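Local coordinates for L protein (CAS virus, PDB 5MV0) that probably acts as the cap-snatching endonuclease of the reptarenavirus polymerase, cleaving capped host RNA to yield primers for viral transcription, at residues Asp4-Leu9 against Leu162-Ser167. Numbering follows the deposited sequence. Where two conformers were deposited one is given.
Sequences DPDTNL and LKLSLS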
loop_
_atom_site.group_PDB
_atom_site.type_symbol
_atom_site.label_atom_id
_atom_site.label_comp_id
_atom_site.label_asym_id
_atom_site.label_seq_id
_atom_site.Cartn_x
_atom_site.Cartn_y
_atom_site.Cartn_z
ATOM N N ASP B 4 -7.676 -21.770 -7.539
ATOM C CA ASP B 4 -8.286 -20.747 -6.687
ATOM C C ASP B 4 -7.546 -20.533 -5.374
ATOM O O ASP B 4 -7.258 -19.370 -5.046
ATOM C CB ASP B 4 -9.761 -21.087 -6.426
ATOM C CG ASP B 4 -10.656 -20.758 -7.604
ATOM O OD1 ASP B 4 -11.881 -20.625 -7.402
ATOM O OD2 ASP B 4 -10.134 -20.631 -8.731
ATOM N N PRO B 5 -7.234 -21.562 -4.573
ATOM C CA PRO B 5 -6.499 -21.293 -3.321
ATOM C C PRO B 5 -5.196 -20.532 -3.534
ATOM O O PRO B 5 -4.950 -19.536 -2.842
ATOM C CB PRO B 5 -6.269 -22.699 -2.748
ATOM C CG PRO B 5 -7.348 -23.522 -3.333
ATOM C CD PRO B 5 -7.542 -22.997 -4.716
ATOM N N ASP B 6 -4.352 -20.967 -4.474
ATOM C CA ASP B 6 -3.116 -20.232 -4.738
ATOM C C ASP B 6 -3.406 -18.821 -5.227
ATOM O O ASP B 6 -2.726 -17.865 -4.832
ATOM C CB ASP B 6 -2.263 -20.967 -5.772
ATOM C CG ASP B 6 -1.553 -22.188 -5.200
ATOM O OD1 ASP B 6 -1.494 -22.340 -3.959
ATOM O OD2 ASP B 6 -1.046 -22.998 -6.010
ATOM N N THR B 7 -4.396 -18.673 -6.110
ATOM C CA THR B 7 -4.708 -17.352 -6.650
ATOM C C THR B 7 -5.213 -16.408 -5.561
ATOM O O THR B 7 -4.814 -15.238 -5.513
ATOM C CB THR B 7 -5.736 -17.474 -7.780
ATOM O OG1 THR B 7 -5.172 -18.251 -8.847
ATOM C CG2 THR B 7 -6.105 -16.100 -8.316
ATOM N N ASN B 8 -6.091 -16.893 -4.681
ATOM C CA ASN B 8 -6.586 -16.043 -3.598
ATOM C C ASN B 8 -5.461 -15.628 -2.665
ATOM O O ASN B 8 -5.443 -14.497 -2.151
ATOM C CB ASN B 8 -7.662 -16.772 -2.802
ATOM C CG ASN B 8 -8.964 -16.866 -3.555
ATOM O OD1 ASN B 8 -9.245 -16.048 -4.436
ATOM N ND2 ASN B 8 -9.774 -17.863 -3.213
ATOM N N LEU B 9 -4.533 -16.547 -2.408
ATOM C CA LEU B 9 -3.415 -16.242 -1.530
ATOM C C LEU B 9 -2.466 -15.240 -2.178
ATOM O O LEU B 9 -1.983 -14.312 -1.520
ATOM C CB LEU B 9 -2.686 -17.537 -1.171
ATOM C CG LEU B 9 -1.627 -17.448 -0.065
ATOM C CD1 LEU B 9 -2.240 -16.874 1.246
ATOM C CD2 LEU B 9 -0.986 -18.818 0.186
ATOM N N LEU B 162 7.093 -15.439 -5.917
ATOM C CA LEU B 162 7.754 -16.388 -6.806
ATOM C C LEU B 162 7.124 -17.777 -6.710
ATOM O O LEU B 162 6.813 -18.400 -7.730
ATOM C CB LEU B 162 9.241 -16.430 -6.454
ATOM C CG LEU B 162 10.144 -17.420 -7.205
ATOM C CD1 LEU B 162 10.290 -17.007 -8.667
ATOM C CD2 LEU B 162 11.513 -17.528 -6.504
ATOM N N LYS B 163 6.930 -18.282 -5.489
ATOM C CA LYS B 163 6.406 -19.634 -5.333
ATOM C C LYS B 163 4.962 -19.743 -5.820
ATOM O O LYS B 163 4.595 -20.732 -6.472
ATOM C CB LYS B 163 6.486 -20.078 -3.870
ATOM C CG LYS B 163 5.823 -21.440 -3.688
ATOM C CD LYS B 163 5.766 -21.894 -2.272
ATOM C CE LYS B 163 5.177 -23.293 -2.218
ATOM N NZ LYS B 163 5.172 -23.807 -0.821
ATOM N N LEU B 164 4.118 -18.755 -5.497
ATOM C CA LEU B 164 2.706 -18.855 -5.860
ATOM C C LEU B 164 2.504 -18.635 -7.348
ATOM O O LEU B 164 1.644 -19.276 -7.961
ATOM C CB LEU B 164 1.862 -17.863 -5.059
ATOM C CG LEU B 164 1.841 -18.122 -3.548
ATOM C CD1 LEU B 164 1.070 -17.030 -2.810
ATOM C CD2 LEU B 164 1.272 -19.515 -3.237
ATOM N N SER B 165 3.277 -17.728 -7.952
ATOM C CA SER B 165 3.158 -17.546 -9.394
ATOM C C SER B 165 3.620 -18.796 -10.143
ATOM O O SER B 165 2.974 -19.205 -11.118
ATOM C CB SER B 165 3.938 -16.310 -9.846
ATOM O OG SER B 165 5.332 -16.508 -9.751
ATOM N N LEU B 166 4.717 -19.425 -9.694
ATOM C CA LEU B 166 5.188 -20.654 -10.344
ATOM C C LEU B 166 4.206 -21.804 -10.159
ATOM O O LEU B 166 4.006 -22.611 -11.075
ATOM C CB LEU B 166 6.559 -21.063 -9.806
ATOM C CG LEU B 166 7.729 -20.269 -10.380
ATOM C CD1 LEU B 166 9.027 -20.663 -9.685
ATOM C CD2 LEU B 166 7.837 -20.460 -11.895
ATOM N N SER B 167 3.602 -21.909 -8.979
ATOM C CA SER B 167 2.590 -22.931 -8.757
ATOM C C SER B 167 1.409 -22.763 -9.712
ATOM O O SER B 167 0.932 -23.738 -10.307
ATOM C CB SER B 167 2.127 -22.882 -7.306
ATOM O OG SER B 167 1.102 -23.824 -7.102
#
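The Ser167 hydroxyl donates a hydrogen bond to Asp6, and this short bond, 2.5 Å from OG to OD2, ties the two helices together in the first turns of helix 4-20. OD2 receives it on the syn side, though the donor stands 33° out of the carboxylate plane. Ser167 holds OG anti to its backbone N (chi1 177°), which points it across to OD2, and the Asp6 side chain starts toward the other helix. Serine suits its place as a small donor, and Asp6, partly exposed, as an acceptor at the border of polar and apolar surface: its OD1 lies 4.0 Å from CD2 of Leu164. The closest CA approach, 6.1 Å, is between Asp6 and Leu164.

One turn on in helix 4-20, and one turn back in helix 155-170, the side chains of Leu9 and Leu164 cross at about a right angle. CD1 of Leu164, a buried residue, lies against the CB, CG and CD2 side of Leu9, 3.9 Å from CG; both leucines bring branched apolar ends to the interface. Phe203 adds to the apolar surroundings of Leu9. On its other faces, helix 155-170 packs against helices 34-57 and 181-192. The two short segments run roughly antiparallel, their axes 9.5 Å apart at closest approach and 146° between directions, a helix-helix packing within the helical part of the arenavirus cap-snatching domain, a member of the PDDEXK clan.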